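Local coordinates for cyclodipeptide synthase, BtCDPS (PDB 6ZTU), which probably makes cyclodipeptides by joining two aminoacyl groups, as in other members of the cyclodipeptide synthase family of aminoacyltransferases, at residues 132-146 with 204-217. Residues are numbered along the deposited sequence; the frame is centred on the assembly and turned at random.
Sequences YFEKDEKFRKSCLAM and WKLGEKIKNSEFYI
K138 and E214 form a salt bridge, NZ to OE1 at 3.1 Å. The ammonium meets OE1 on its anti side, tilted out of the carboxylate plane. The other oxygen, OE2, takes a nearly straight bond from N212 ND2 through its anti lone pair. An alanine in place of E214 would probably leave the K138 ammonium without this countercharge and N212 ND2 without its acceptor. D136 reaches the same loop through water. Its OD2 accepts from two waters, one donating also to E214 O and the other accepting from Y216 N. Its OD1 caps helix 137-157 by accepting from K138 N.

F215 packs beside these polar links. D136 OD2 lies at its ring edge, 3.6 Å from CD1. F139 turns its edge to one face of F215 in a T-shaped stack, centroids 5.4 Å apart and planes at 74°. F139 has CG anti to the backbone N (chi1 -175°), which sets its edge against F215 and one face against I217. I217 CG1 sits over one F139 face in a CH-pi contact, and C143 SG over the other. Y132 packs against I217 and Y216.

Farther along, L206 CD1 meets S142 CB at 3.7 Å, while its CD2 touches M146 SD. W204 NE1 gives M146 SD a weak hydrogen bond of 3.6 Å at the indole edge, a Met-aromatic contact.

Residues 137-146 and helix 205-211 run roughly antiparallel, at 155°. A Schellman motif ends 205-211 before the F215 loop. F133 packs on helix 167-191, and M146 nears the hexanediol pocket beside E180. W204 meets Y225 of strand 223-229.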
loop_
_atom_site.group_PDB
_atom_site.type_symbol
_atom_site.label_atom_id
_atom_site.label_comp_id
_atom_site.label_asym_id
_atom_site.label_seq_id
_atom_site.Cartn_x
_atom_site.Cartn_y
_atom_site.Cartn_z
ATOM N N TYR A 132 10.558 -16.070 4.459
ATOM C CA TYR A 132 9.385 -16.801 4.933
ATOM C C TYR A 132 8.429 -17.152 3.800
ATOM O O TYR A 132 7.694 -18.146 3.908
ATOM C CB TYR A 132 8.705 -16.003 6.052
ATOM C CG TYR A 132 9.528 -16.121 7.326
ATOM C CD1 TYR A 132 9.560 -17.318 8.039
ATOM C CD2 TYR A 132 10.328 -15.077 7.769
ATOM C CE1 TYR A 132 10.345 -17.460 9.172
ATOM C CE2 TYR A 132 11.113 -15.212 8.909
ATOM C CZ TYR A 132 11.110 -16.409 9.601
ATOM O OH TYR A 132 11.880 -16.572 10.731
ATOM N N PHE A 133 8.429 -16.386 2.701
ATOM C CA PHE A 133 7.659 -16.806 1.535
ATOM C C PHE A 133 8.166 -18.143 1.011
ATOM O O PHE A 133 7.380 -18.988 0.568
ATOM C CB PHE A 133 7.735 -15.746 0.429
ATOM C CG PHE A 133 6.980 -16.119 -0.818
ATOM C CD1 PHE A 133 5.633 -15.853 -0.924
ATOM C CD2 PHE A 133 7.617 -16.759 -1.873
ATOM C CE1 PHE A 133 4.920 -16.192 -2.056
ATOM C CE2 PHE A 133 6.907 -17.106 -3.017
ATOM C CZ PHE A 133 5.559 -16.815 -3.107
ATOM N N GLU A 134 9.483 -18.342 1.039
ATOM C CA GLU A 134 10.078 -19.589 0.576
ATOM C C GLU A 134 9.882 -20.717 1.581
ATOM O O GLU A 134 9.585 -21.849 1.186
ATOM C CB GLU A 134 11.576 -19.400 0.316
ATOM C CG GLU A 134 11.913 -18.479 -0.828
ATOM C CD GLU A 134 13.418 -18.401 -1.066
ATOM O OE1 GLU A 134 14.123 -19.395 -0.761
ATOM O OE2 GLU A 134 13.891 -17.343 -1.543
ATOM N N LYS A 135 10.010 -20.422 2.881
ATOM C CA LYS A 135 10.181 -21.447 3.907
ATOM C C LYS A 135 8.931 -21.735 4.729
ATOM O O LYS A 135 8.867 -22.798 5.357
ATOM C CB LYS A 135 11.310 -21.054 4.873
ATOM C CG LYS A 135 12.695 -20.925 4.229
ATOM C CD LYS A 135 13.303 -22.277 3.923
ATOM C CE LYS A 135 14.705 -22.128 3.349
ATOM N NZ LYS A 135 15.347 -23.452 3.134
ATOM N N ASP A 136 7.964 -20.818 4.794
ATOM C CA ASP A 136 6.743 -21.032 5.583
ATOM C C ASP A 136 5.563 -21.120 4.622
ATOM O O ASP A 136 5.067 -20.091 4.154
ATOM C CB ASP A 136 6.517 -19.924 6.612
ATOM C CG ASP A 136 5.228 -20.132 7.428
ATOM O OD1 ASP A 136 4.536 -21.135 7.204
ATOM O OD2 ASP A 136 4.919 -19.300 8.309
ATOM N N GLU A 137 5.081 -22.348 4.376
ATOM C CA GLU A 137 3.970 -22.538 3.447
ATOM C C GLU A 137 2.748 -21.722 3.845
ATOM O O GLU A 137 1.978 -21.297 2.976
ATOM C CB GLU A 137 3.592 -24.022 3.369
ATOM C CG GLU A 137 2.495 -24.326 2.336
ATOM C CD GLU A 137 1.097 -24.092 2.875
ATOM O OE1 GLU A 137 0.939 -24.089 4.117
ATOM O OE2 GLU A 137 0.165 -23.873 2.067
ATOM N N LYS A 138 2.535 -21.522 5.146
ATOM C CA LYS A 138 1.386 -20.746 5.607
ATOM C C LYS A 138 1.524 -19.283 5.208
ATOM O O LYS A 138 0.566 -18.666 4.728
ATOM C CB LYS A 138 1.251 -20.882 7.125
ATOM C CG LYS A 138 0.049 -20.193 7.746
ATOM C CD LYS A 138 0.163 -20.286 9.270
ATOM C CE LYS A 138 -0.849 -19.412 9.978
ATOM N NZ LYS A 138 -2.223 -19.989 9.917
ATOM N N PHE A 139 2.716 -18.721 5.378
ATOM C CA PHE A 139 2.946 -17.345 4.953
ATOM C C PHE A 139 2.891 -17.223 3.430
ATOM O O PHE A 139 2.299 -16.276 2.893
ATOM C CB PHE A 139 4.299 -16.877 5.486
ATOM C CG PHE A 139 4.591 -15.439 5.211
ATOM C CD1 PHE A 139 3.887 -14.433 5.869
ATOM C CD2 PHE A 139 5.577 -15.087 4.294
ATOM C CE1 PHE A 139 4.166 -13.096 5.619
ATOM C CE2 PHE A 139 5.857 -13.737 4.042
ATOM C CZ PHE A 139 5.149 -12.756 4.705
ATOM N N ARG A 140 3.493 -18.190 2.736
ATOM C CA ARG A 140 3.435 -18.219 1.274
ATOM C C ARG A 140 1.993 -18.211 0.799
ATOM O O ARG A 140 1.631 -17.454 -0.118
ATOM C CB ARG A 140 4.184 -19.463 0.779
ATOM C CG ARG A 140 4.436 -19.589 -0.726
ATOM C CD ARG A 140 5.137 -20.924 -0.952
ATOM N NE ARG A 140 5.471 -21.230 -2.336
ATOM C CZ ARG A 140 6.622 -20.897 -2.915
ATOM N NH1 ARG A 140 7.543 -20.224 -2.239
ATOM N NH2 ARG A 140 6.849 -21.231 -4.175
ATOM N N LYS A 141 1.140 -19.032 1.415
ATOM C CA LYS A 141 -0.261 -19.092 1.028
ATOM C C LYS A 141 -0.942 -17.735 1.185
ATOM O O LYS A 141 -1.700 -17.311 0.307
ATOM C CB LYS A 141 -0.969 -20.168 1.857
ATOM C CG LYS A 141 -2.394 -20.473 1.456
ATOM C CD LYS A 141 -2.925 -21.676 2.268
ATOM C CE LYS A 141 -4.383 -22.006 1.917
ATOM N NZ LYS A 141 -5.339 -20.939 2.323
ATOM N N SER A 142 -0.672 -17.029 2.292
ATOM C CA SER A 142 -1.280 -15.713 2.498
ATOM C C SER A 142 -0.775 -14.695 1.484
ATOM O O SER A 142 -1.545 -13.845 1.011
ATOM C CB SER A 142 -0.977 -15.214 3.910
ATOM O OG SER A 142 -1.843 -15.830 4.836
ATOM N N CYS A 143 0.516 -14.739 1.171
ATOM C CA CYS A 143 1.043 -13.822 0.162
ATOM C C CYS A 143 0.420 -14.090 -1.199
ATOM O O CYS A 143 0.080 -13.152 -1.922
ATOM C CB CYS A 143 2.563 -13.926 0.063
ATOM S SG CYS A 143 3.448 -13.321 1.532
ATOM N N LEU A 144 0.288 -15.363 -1.572
ATOM C CA LEU A 144 -0.349 -15.692 -2.843
ATOM C C LEU A 144 -1.814 -15.270 -2.861
ATOM O O LEU A 144 -2.353 -14.929 -3.921
ATOM C CB LEU A 144 -0.214 -17.191 -3.118
ATOM C CG LEU A 144 1.236 -17.617 -3.401
ATOM C CD1 LEU A 144 1.426 -19.138 -3.385
ATOM C CD2 LEU A 144 1.741 -17.026 -4.715
ATOM N N ALA A 145 -2.485 -15.296 -1.704
ATOM C CA ALA A 145 -3.846 -14.780 -1.639
ATOM C C ALA A 145 -3.883 -13.273 -1.875
ATOM O O ALA A 145 -4.809 -12.765 -2.520
ATOM C CB ALA A 145 -4.482 -15.124 -0.292
ATOM N N MET A 146 -2.913 -12.532 -1.328
ATOM C CA MET A 146 -2.826 -11.111 -1.654
ATOM C C MET A 146 -2.614 -10.921 -3.147
ATOM O O MET A 146 -3.145 -9.980 -3.747
ATOM C CB MET A 146 -1.681 -10.445 -0.884
ATOM C CG MET A 146 -2.011 -10.100 0.536
ATOM S SD MET A 146 -0.709 -9.078 1.280
ATOM C CE MET A 146 -0.994 -7.516 0.459
ATOM N N TRP A 204 -6.825 -5.615 5.598
ATOM C CA TRP A 204 -5.620 -6.368 5.259
ATOM C C TRP A 204 -5.673 -7.697 6.008
ATOM O O TRP A 204 -5.299 -7.774 7.185
ATOM C CB TRP A 204 -4.378 -5.544 5.603
ATOM C CG TRP A 204 -3.068 -6.224 5.317
ATOM C CD1 TRP A 204 -2.782 -7.086 4.289
ATOM C CD2 TRP A 204 -1.873 -6.105 6.087
ATOM N NE1 TRP A 204 -1.471 -7.503 4.376
ATOM C CE2 TRP A 204 -0.893 -6.917 5.473
ATOM C CE3 TRP A 204 -1.527 -5.374 7.234
ATOM C CZ2 TRP A 204 0.397 -7.031 5.978
ATOM C CZ3 TRP A 204 -0.239 -5.489 7.726
ATOM C CH2 TRP A 204 0.700 -6.323 7.109
ATOM N N LYS A 205 -6.123 -8.748 5.306
ATOM C CA LYS A 205 -6.352 -10.052 5.931
ATOM C C LYS A 205 -5.068 -10.650 6.494
ATOM O O LYS A 205 -5.065 -11.199 7.604
ATOM C CB LYS A 205 -6.982 -11.008 4.910
ATOM C CG LYS A 205 -7.423 -12.356 5.455
ATOM C CD LYS A 205 -7.937 -12.268 6.892
ATOM C CE LYS A 205 -7.922 -13.629 7.570
ATOM N NZ LYS A 205 -7.755 -13.520 9.044
ATOM N N LEU A 206 -3.970 -10.583 5.733
ATOM C CA LEU A 206 -2.701 -11.075 6.247
ATOM C C LEU A 206 -2.289 -10.303 7.490
ATOM O O LEU A 206 -1.722 -10.879 8.427
ATOM C CB LEU A 206 -1.626 -10.976 5.165
ATOM C CG LEU A 206 -0.183 -11.219 5.574
ATOM C CD1 LEU A 206 -0.010 -12.549 6.293
ATOM C CD2 LEU A 206 0.689 -11.161 4.322
ATOM N N GLY A 207 -2.588 -9.000 7.525
ATOM C CA GLY A 207 -2.296 -8.226 8.718
ATOM C C GLY A 207 -3.034 -8.742 9.933
ATOM O O GLY A 207 -2.484 -8.767 11.038
ATOM N N GLU A 208 -4.285 -9.162 9.744
ATOM C CA GLU A 208 -5.033 -9.762 10.845
ATOM C C GLU A 208 -4.318 -10.994 11.373
ATOM O O GLU A 208 -4.215 -11.191 12.589
ATOM C CB GLU A 208 -6.451 -10.115 10.388
ATOM C CG GLU A 208 -7.286 -8.907 10.003
ATOM C CD GLU A 208 -8.630 -9.285 9.392
ATOM O OE1 GLU A 208 -9.019 -10.473 9.495
ATOM O OE2 GLU A 208 -9.295 -8.394 8.816
ATOM N N LYS A 209 -3.800 -11.830 10.472
ATOM C CA LYS A 209 -3.097 -13.027 10.914
ATOM C C LYS A 209 -1.786 -12.676 11.597
ATOM O O LYS A 209 -1.419 -13.289 12.599
ATOM C CB LYS A 209 -2.849 -13.954 9.728
ATOM C CG LYS A 209 -4.115 -14.388 9.025
ATOM C CD LYS A 209 -3.845 -15.611 8.182
ATOM C CE LYS A 209 -5.127 -16.146 7.563
ATOM N NZ LYS A 209 -5.502 -15.330 6.386
ATOM N N ILE A 210 -1.047 -11.712 11.045
ATOM C CA ILE A 210 0.169 -11.249 11.703
ATOM C C ILE A 210 -0.133 -10.758 13.116
ATOM O O ILE A 210 0.600 -11.068 14.063
ATOM C CB ILE A 210 0.842 -10.165 10.841
ATOM C CG1 ILE A 210 1.358 -10.794 9.540
ATOM C CG2 ILE A 210 1.983 -9.495 11.597
ATOM C CD1 ILE A 210 1.883 -9.782 8.528
ATOM N N LYS A 211 -1.227 -10.008 13.289
ATOM C CA LYS A 211 -1.572 -9.486 14.610
ATOM C C LYS A 211 -2.100 -10.572 15.540
ATOM O O LYS A 211 -2.147 -10.371 16.763
ATOM C CB LYS A 211 -2.602 -8.367 14.465
ATOM C CG LYS A 211 -2.004 -7.025 14.079
ATOM C CD LYS A 211 -1.064 -6.532 15.182
ATOM C CE LYS A 211 -0.420 -5.216 14.817
ATOM N NZ LYS A 211 0.176 -4.571 16.028
ATOM N N ASN A 212 -2.518 -11.706 14.989
ATOM C CA ASN A 212 -2.879 -12.881 15.760
ATOM C C ASN A 212 -1.666 -13.745 16.098
ATOM O O ASN A 212 -1.845 -14.871 16.570
ATOM C CB ASN A 212 -3.906 -13.704 14.988
ATOM C CG ASN A 212 -4.752 -14.572 15.889
ATOM O OD1 ASN A 212 -5.118 -14.168 16.995
ATOM N ND2 ASN A 212 -5.061 -15.777 15.424
ATOM N N SER A 213 -0.453 -13.253 15.814
ATOM C CA SER A 213 0.818 -13.931 16.127
ATOM C C SER A 213 0.951 -15.282 15.427
ATOM O O SER A 213 1.423 -16.258 16.016
ATOM C CB SER A 213 1.000 -14.098 17.637
ATOM O OG SER A 213 0.717 -12.890 18.311
ATOM N N GLU A 214 0.543 -15.343 14.159
ATOM C CA GLU A 214 0.539 -16.587 13.398
ATOM C C GLU A 214 1.823 -16.832 12.604
ATOM O O GLU A 214 1.969 -17.918 12.024
ATOM C CB GLU A 214 -0.679 -16.617 12.466
ATOM C CG GLU A 214 -2.010 -16.756 13.245
ATOM C CD GLU A 214 -3.227 -16.789 12.351
ATOM O OE1 GLU A 214 -3.121 -17.277 11.204
ATOM O OE2 GLU A 214 -4.299 -16.332 12.797
ATOM N N PHE A 215 2.757 -15.877 12.576
ATOM C CA PHE A 215 3.981 -16.016 11.797
ATOM C C PHE A 215 5.170 -15.478 12.572
ATOM O O PHE A 215 5.023 -14.710 13.525
ATOM C CB PHE A 215 3.924 -15.248 10.467
ATOM C CG PHE A 215 2.696 -15.505 9.670
ATOM C CD1 PHE A 215 2.612 -16.626 8.859
ATOM C CD2 PHE A 215 1.639 -14.610 9.689
ATOM C CE1 PHE A 215 1.498 -16.858 8.099
ATOM C CE2 PHE A 215 0.510 -14.850 8.924
ATOM C CZ PHE A 215 0.446 -15.971 8.127
ATOM N N TYR A 216 6.362 -15.863 12.114
ATOM C CA TYR A 216 7.567 -15.215 12.600
ATOM C C TYR A 216 7.722 -13.833 11.995
ATOM O O TYR A 216 8.432 -13.006 12.569
ATOM C CB TYR A 216 8.790 -16.084 12.318
ATOM C CG TYR A 216 8.822 -17.308 13.212
ATOM C CD1 TYR A 216 8.790 -17.178 14.597
ATOM C CD2 TYR A 216 8.869 -18.586 12.674
ATOM C CE1 TYR A 216 8.811 -18.288 15.419
ATOM C CE2 TYR A 216 8.895 -19.694 13.491
ATOM C CZ TYR A 216 8.858 -19.537 14.860
ATOM O OH TYR A 216 8.875 -20.638 15.695
ATOM N N ILE A 217 7.043 -13.563 10.877
ATOM C CA ILE A 217 6.905 -12.197 10.371
ATOM C C ILE A 217 6.028 -11.399 11.327
ATOM O O ILE A 217 4.898 -11.798 11.631
ATOM C CB ILE A 217 6.294 -12.206 8.958
ATOM C CG1 ILE A 217 7.289 -12.746 7.928
ATOM C CG2 ILE A 217 5.790 -10.803 8.558
ATOM C CD1 ILE A 217 8.266 -11.717 7.428
HETATM O O HOH W 1 3.656 -19.639 10.780
HETATM O O HOH W 2 6.569 -18.081 10.142
HETATM O O HOH W 3 -4.310 -14.130 4.556
#